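Local coordinates for secretory-abundant heat soluble protein 1 (Ramazzottius varieornatus, PDB 5XN9) that acts as a secreted, heat-soluble molecular shield that protects this tardigrade when water is scarce by forming amorphous solids on drying, at residues Trp12-Arg17 against Gly36-Thr41; Glu83-Tyr88 against His100-Asn105. One frame throughout, in Å; residues are numbered along the deposited sequence. Where two conformers were deposited one is given.

Contact 1: Trp12-Arg17 against Gly36-Thr41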
loop_
_atom_site.group_PDB
_atom_site.type_symbol
_atom_site.label_atom_id
_atom_site.label_comp_id
_atom_site.label_asym_id
_atom_site.label_seq_id
_atom_site.Cartn_x
_atom_site.Cartn_y
_atom_site.Cartn_z
ATOM N N TRP A 12 6.272 3.187 -8.668
ATOM C CA TRP A 12 4.925 3.641 -8.986
ATOM C C TRP A 12 4.674 4.991 -8.337
ATOM O O TRP A 12 5.081 5.219 -7.197
ATOM C CB TRP A 12 3.897 2.644 -8.454
ATOM C CG TRP A 12 4.115 1.258 -8.959
ATOM C CD1 TRP A 12 4.738 0.227 -8.306
ATOM C CD2 TRP A 12 3.716 0.747 -10.232
ATOM N NE1 TRP A 12 4.741 -0.898 -9.101
ATOM C CE2 TRP A 12 4.128 -0.604 -10.290
ATOM C CE3 TRP A 12 3.053 1.300 -11.334
ATOM C CZ2 TRP A 12 3.885 -1.410 -11.397
ATOM C CZ3 TRP A 12 2.817 0.500 -12.434
ATOM C CH2 TRP A 12 3.234 -0.843 -12.459
ATOM N N GLU A 13 3.967 5.871 -9.047
ATOM C CA GLU A 13 3.698 7.221 -8.574
ATOM C C GLU A 13 2.207 7.500 -8.707
ATOM O O GLU A 13 1.596 7.136 -9.713
ATOM C CB GLU A 13 4.494 8.222 -9.419
ATOM C CG GLU A 13 4.159 9.671 -9.183
ATOM C CD GLU A 13 4.948 10.588 -10.094
ATOM O OE1 GLU A 13 4.649 11.798 -10.124
ATOM O OE2 GLU A 13 5.869 10.097 -10.780
ATOM N N SER A 14 1.625 8.146 -7.695
ATOM C CA SER A 14 0.188 8.404 -7.708
ATOM C C SER A 14 -0.193 9.393 -8.802
ATOM O O SER A 14 0.612 10.222 -9.236
ATOM C CB SER A 14 -0.281 8.922 -6.349
ATOM O OG SER A 14 0.365 10.131 -6.002
ATOM N N THR A 15 -1.435 9.286 -9.263
ATOM C CA THR A 15 -1.975 10.157 -10.291
ATOM C C THR A 15 -3.088 11.008 -9.692
ATOM O O THR A 15 -3.294 11.036 -8.473
ATOM C CB THR A 15 -2.505 9.318 -11.459
ATOM O OG1 THR A 15 -3.676 8.611 -11.031
ATOM C CG2 THR A 15 -1.452 8.320 -11.933
ATOM N N ASP A 16 -3.824 11.701 -10.562
ATOM C CA ASP A 16 -4.989 12.461 -10.132
ATOM C C ASP A 16 -6.213 11.587 -9.902
ATOM O O ASP A 16 -7.203 12.074 -9.343
ATOM C CB ASP A 16 -5.334 13.538 -11.166
ATOM C CG ASP A 16 -4.316 14.656 -11.202
ATOM O OD1 ASP A 16 -3.464 14.710 -10.292
ATOM O OD2 ASP A 16 -4.377 15.488 -12.134
ATOM N N ARG A 17 -6.173 10.324 -10.320
ATOM C CA ARG A 17 -7.333 9.448 -10.236
ATOM C C ARG A 17 -7.399 8.812 -8.853
ATOM O O ARG A 17 -6.460 8.130 -8.423
ATOM C CB ARG A 17 -7.267 8.382 -11.325
ATOM C CG ARG A 17 -7.278 8.957 -12.735
ATOM C CD ARG A 17 -6.683 7.972 -13.724
ATOM N NE ARG A 17 -7.565 6.835 -13.954
ATOM C CZ ARG A 17 -7.158 5.657 -14.413
ATOM N NH1 ARG A 17 -8.033 4.678 -14.599
ATOM N NH2 ARG A 17 -5.873 5.455 -14.676
ATOM N N GLY A 36 -6.460 12.978 4.467
ATOM C CA GLY A 36 -7.291 12.991 3.287
ATOM C C GLY A 36 -6.587 13.635 2.109
ATOM O O GLY A 36 -5.381 13.892 2.115
ATOM N N GLY A 37 -7.368 13.892 1.075
ATOM C CA GLY A 37 -6.818 14.501 -0.111
ATOM C C GLY A 37 -6.063 13.498 -0.963
ATOM O O GLY A 37 -6.196 12.276 -0.826
ATOM N N ASN A 38 -5.238 14.039 -1.860
ATOM C CA ASN A 38 -4.533 13.240 -2.846
ATOM C C ASN A 38 -3.098 13.763 -2.948
ATOM O O ASN A 38 -2.705 14.399 -3.921
ATOM C CB ASN A 38 -5.250 13.278 -4.196
ATOM C CG ASN A 38 -4.600 12.389 -5.234
ATOM O OD1 ASN A 38 -3.746 11.567 -4.915
ATOM N ND2 ASN A 38 -5.008 12.548 -6.487
ATOM N N HIS A 39 -2.300 13.491 -1.923
ATOM C CA HIS A 39 -0.913 13.929 -1.931
ATOM C C HIS A 39 -0.052 12.932 -2.686
ATOM O O HIS A 39 -0.283 11.719 -2.629
ATOM C CB HIS A 39 -0.396 14.107 -0.507
ATOM C CG HIS A 39 -0.985 15.291 0.192
ATOM N ND1 HIS A 39 -0.442 16.556 0.103
ATOM C CD2 HIS A 39 -2.088 15.408 0.970
ATOM C CE1 HIS A 39 -1.178 17.397 0.807
ATOM N NE2 HIS A 39 -2.185 16.726 1.341
ATOM N N LYS A 40 0.944 13.454 -3.399
ATOM C CA LYS A 40 1.824 12.628 -4.216
ATOM C C LYS A 40 2.451 11.516 -3.384
ATOM O O LYS A 40 3.096 11.769 -2.360
ATOM C CB LYS A 40 2.908 13.515 -4.829
ATOM C CG LYS A 40 3.907 12.787 -5.709
ATOM C CD LYS A 40 3.241 12.111 -6.887
ATOM C CE LYS A 40 2.598 13.109 -7.831
ATOM N NZ LYS A 40 2.234 12.464 -9.124
ATOM N N THR A 41 2.248 10.285 -3.835
ATOM C CA THR A 41 2.637 9.092 -3.100
ATOM C C THR A 41 3.394 8.178 -4.045
ATOM O O THR A 41 3.019 8.031 -5.213
ATOM C CB THR A 41 1.384 8.364 -2.569
ATOM O OG1 THR A 41 0.664 9.247 -1.694
ATOM C CG2 THR A 41 1.740 7.065 -1.827
#
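Lys40 leaves the backbone with CG anti to its N (chi1 180°), then folds back at chi2 and chi3 toward Glu13, while Ser14 holds OG between its own N and carbonyl carbon (chi1 60°), pointed at Thr41. In this fatty-acid-binding-protein-like barrel, strand 10-19 here meets the loop 36-41 that follows helix 32-35 and leads into strand 42-48. NZ of Lys40 grips two oxygens: OE1 of Glu13 at 2.7 Å in a salt bridge, approached on the anti side of the carboxylate, and the backbone O of Ser14 at 2.8 Å. A long, flexible amine suits a place that needs a charge and a backbone carbonyl answered together. The methylenes work too, CD of Lys40 lying 3.5 Å from CG of Glu13. A methionine in place of Lys40 would probably leave the Glu13 carboxylate without its opposite charge and Ser14 O without this donor. Serine suits position 14 because its short hydroxyl reaches a backbone amide: Thr41 N donates to Ser14 OG at 2.9 Å, and Ser14 N returns a bond to Thr41 O at 2.8 Å. Farther along, Asn38 uses both ends of its amide, OD1 accepting from Arg132 of strand 128-136. Its ND2 donates to Thr15 O at 3.0 Å, in the carbonyl plane and on a lone pair, with an N-H...O angle of 163°.

Contact 2: Glu83-Tyr88 against His100-Asn105. With EDO (1,2-ethanediol), chain K.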
loop_
_atom_site.group_PDB
_atom_site.type_symbol
_atom_site.label_atom_id
_atom_site.label_comp_id
_atom_site.label_asym_id
_atom_site.label_seq_id
_atom_site.Cartn_x
_atom_site.Cartn_y
_atom_site.Cartn_z
ATOM N N GLU A 83 1.202 -0.283 16.215
ATOM C CA GLU A 83 1.788 -1.469 15.615
ATOM C C GLU A 83 0.887 -1.975 14.498
ATOM O O GLU A 83 -0.343 -1.976 14.619
ATOM C CB GLU A 83 1.984 -2.572 16.653
ATOM C CG GLU A 83 2.710 -3.793 16.104
ATOM C CD GLU A 83 2.351 -5.063 16.845
ATOM O OE1 GLU A 83 1.197 -5.170 17.317
ATOM O OE2 GLU A 83 3.219 -5.953 16.956
ATOM N N ILE A 84 1.508 -2.424 13.411
ATOM C CA ILE A 84 0.799 -2.872 12.224
ATOM C C ILE A 84 1.329 -4.259 11.875
ATOM O O ILE A 84 2.536 -4.425 11.658
ATOM C CB ILE A 84 1.025 -1.904 11.049
ATOM C CG1 ILE A 84 0.650 -0.468 11.438
ATOM C CG2 ILE A 84 0.285 -2.372 9.816
ATOM C CD1 ILE A 84 -0.764 -0.310 11.894
ATOM N N LYS A 85 0.443 -5.254 11.840
ATOM C CA LYS A 85 0.802 -6.588 11.379
ATOM C C LYS A 85 0.366 -6.740 9.930
ATOM O O LYS A 85 -0.717 -6.288 9.553
ATOM C CB LYS A 85 0.115 -7.659 12.220
ATOM C CG LYS A 85 0.434 -7.622 13.697
ATOM C CD LYS A 85 -0.185 -8.832 14.378
ATOM C CE LYS A 85 -0.573 -8.550 15.817
ATOM N NZ LYS A 85 -1.341 -9.680 16.415
ATOM N N TYR A 86 1.211 -7.358 9.107
ATOM C CA TYR A 86 0.865 -7.516 7.702
ATOM C C TYR A 86 1.264 -8.901 7.209
ATOM O O TYR A 86 2.163 -9.557 7.748
ATOM C CB TYR A 86 1.530 -6.454 6.816
ATOM C CG TYR A 86 3.044 -6.424 6.930
ATOM C CD1 TYR A 86 3.839 -7.294 6.197
ATOM C CD2 TYR A 86 3.673 -5.523 7.779
ATOM C CE1 TYR A 86 5.232 -7.272 6.317
ATOM C CE2 TYR A 86 5.044 -5.489 7.902
ATOM C CZ TYR A 86 5.828 -6.360 7.171
ATOM O OH TYR A 86 7.205 -6.320 7.299
ATOM N N LYS A 87 0.606 -9.318 6.132
ATOM C CA LYS A 87 1.043 -10.497 5.389
ATOM C C LYS A 87 0.703 -10.260 3.930
ATOM O O LYS A 87 -0.466 -10.039 3.598
ATOM C CB LYS A 87 0.371 -11.779 5.886
ATOM C CG LYS A 87 0.871 -13.027 5.151
ATOM C CD LYS A 87 0.027 -14.258 5.439
ATOM C CE LYS A 87 0.048 -14.612 6.899
ATOM N NZ LYS A 87 -0.501 -15.981 7.114
ATOM N N TYR A 88 1.719 -10.286 3.074
ATOM C CA TYR A 88 1.520 -10.143 1.640
ATOM C C TYR A 88 1.387 -11.523 1.017
ATOM O O TYR A 88 2.161 -12.431 1.343
ATOM C CB TYR A 88 2.726 -9.461 0.996
ATOM C CG TYR A 88 2.897 -7.992 1.302
ATOM C CD1 TYR A 88 3.444 -7.569 2.505
ATOM C CD2 TYR A 88 2.566 -7.027 0.355
ATOM C CE1 TYR A 88 3.628 -6.223 2.773
ATOM C CE2 TYR A 88 2.747 -5.683 0.616
ATOM C CZ TYR A 88 3.274 -5.291 1.825
ATOM O OH TYR A 88 3.473 -3.952 2.071
ATOM N N HIS A 100 -3.477 -6.107 10.000
ATOM C CA HIS A 100 -4.152 -5.984 11.290
ATOM C C HIS A 100 -3.631 -4.742 11.983
ATOM O O HIS A 100 -2.418 -4.533 12.041
ATOM C CB HIS A 100 -3.829 -7.146 12.232
ATOM C CG HIS A 100 -4.566 -8.418 11.954
ATOM N ND1 HIS A 100 -4.167 -9.312 10.982
ATOM C CD2 HIS A 100 -5.611 -9.000 12.594
ATOM C CE1 HIS A 100 -4.961 -10.367 11.004
ATOM N NE2 HIS A 100 -5.847 -10.204 11.973
ATOM N N VAL A 101 -4.540 -3.949 12.539
ATOM C CA VAL A 101 -4.161 -2.876 13.454
ATOM C C VAL A 101 -4.783 -3.206 14.805
ATOM O O VAL A 101 -5.900 -2.749 15.106
ATOM C CB VAL A 101 -4.614 -1.506 12.933
ATOM C CG1 VAL A 101 -4.047 -0.423 13.807
ATOM C CG2 VAL A 101 -4.194 -1.323 11.475
ATOM N N PRO A 102 -4.113 -4.014 15.631
ATOM C CA PRO A 102 -4.787 -4.577 16.815
ATOM C C PRO A 102 -5.240 -3.537 17.818
ATOM O O PRO A 102 -6.276 -3.722 18.468
ATOM C CB PRO A 102 -3.724 -5.518 17.401
ATOM C CG PRO A 102 -2.840 -5.843 16.257
ATOM C CD PRO A 102 -2.793 -4.626 15.400
ATOM N N SER A 103 -4.483 -2.449 17.974
ATOM C CA SER A 103 -4.850 -1.434 18.954
ATOM C C SER A 103 -6.197 -0.803 18.631
ATOM O O SER A 103 -6.901 -0.341 19.535
ATOM C CB SER A 103 -3.757 -0.369 19.038
ATOM O OG SER A 103 -3.588 0.303 17.797
ATOM N N ARG A 104 -6.586 -0.803 17.357
ATOM C CA ARG A 104 -7.819 -0.168 16.917
ATOM C C ARG A 104 -8.863 -1.172 16.459
ATOM O O ARG A 104 -9.926 -0.772 15.974
ATOM C CB ARG A 104 -7.519 0.817 15.796
ATOM C CG ARG A 104 -6.341 1.695 16.111
ATOM C CD ARG A 104 -6.413 2.996 15.375
ATOM N NE ARG A 104 -5.325 3.869 15.785
ATOM C CZ ARG A 104 -5.226 5.142 15.435
ATOM N NH1 ARG A 104 -4.189 5.860 15.847
ATOM N NH2 ARG A 104 -6.162 5.692 14.672
ATOM N N ASN A 105 -8.585 -2.464 16.597
ATOM C CA ASN A 105 -9.495 -3.509 16.139
ATOM C C ASN A 105 -9.902 -3.297 14.678
ATOM O O ASN A 105 -11.082 -3.345 14.317
ATOM C CB ASN A 105 -10.716 -3.628 17.057
ATOM C CG ASN A 105 -11.497 -4.899 16.812
ATOM O OD1 ASN A 105 -10.920 -5.928 16.459
ATOM N ND2 ASN A 105 -12.814 -4.837 16.983
HETATM C C1 EDO K . 2.623 -1.885 5.284
HETATM O O1 EDO K . 1.711 -0.946 5.866
HETATM C C2 EDO K . 1.905 -3.196 4.979
HETATM O O2 EDO K . 0.986 -3.018 3.894
HETATM O O HOH W 1 -1.840 -1.758 16.844
HETATM O O HOH W 2 -2.050 -9.422 9.080
#
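Lys85 sets its aliphatic CE against the ring of Pro102, 3.6 Å from CG, so the carbon part of a charged chain packs at the surface beside a residue that is itself apolar. Strands 82-91 and 94-101 form a beta hairpin of the barrel, and Lys85 faces His100 as an antiparallel hydrogen-bonded pair: Lys85 N gives to His100 O at 3.0 Å, and His100 N to Lys85 O at 2.8 Å. Their CB atoms lie 4.0 Å apart on the same outer face, where polar chains can meet solvent; ND1 of His100 hydrogen-bonds to a water, which also makes a weak bond to Lys85 O.

Ile84 and Val101 occupy the other face, side by side and pointing the same way, CD1 of Ile84 touching CG2 of Val101 at 3.6 Å. Branched, apolar chains suit this inner side. Farther along it Tyr86 and Tyr88 border a bound 1,2-ethanediol, probably taken up from the crystallisation liquor, whose O2 makes a weak hydrogen bond to Tyr88 OH, an oxygen also bonded to His54.

At Pro102 there is no N-H to offer Glu83 O; CD lies 3.7 Å from it instead. A water donates to Glu83 O at 2.7 Å and accepts from Ser103 N. The chain then turns, Arg104 N bonding to Val101 O. Chemically, a proline here cannot supply the next rung, and the water joins Glu83 O of strand 82-91 to Ser103 N just beyond the proline, so the carbonyl still has a donor.

Overall arrangement
Contacts 1 and 2 follow one another along the chain and both reach the same antiparallel sheet, yet lie on opposite sides of the chain's centre, with their own centres 23 Å apart and nearest atoms about 11 Å apart. One secures the return from the helices to the barrel wall; the other is part of the wall. Each lies near a metal: the Thr41 side chain is about 4 Å from the magnesium ion, whose site includes His43 and Tyr134, and the His100 side chain is about 7 Å from the zinc ion at Glu98 and His109. Acetic acid near Thr41 and ethanediol beside Tyr88 probably come from the crystallisation liquor; whether the latter marks a lipid pocket, as in fatty-acid-binding proteins, is only suggestive.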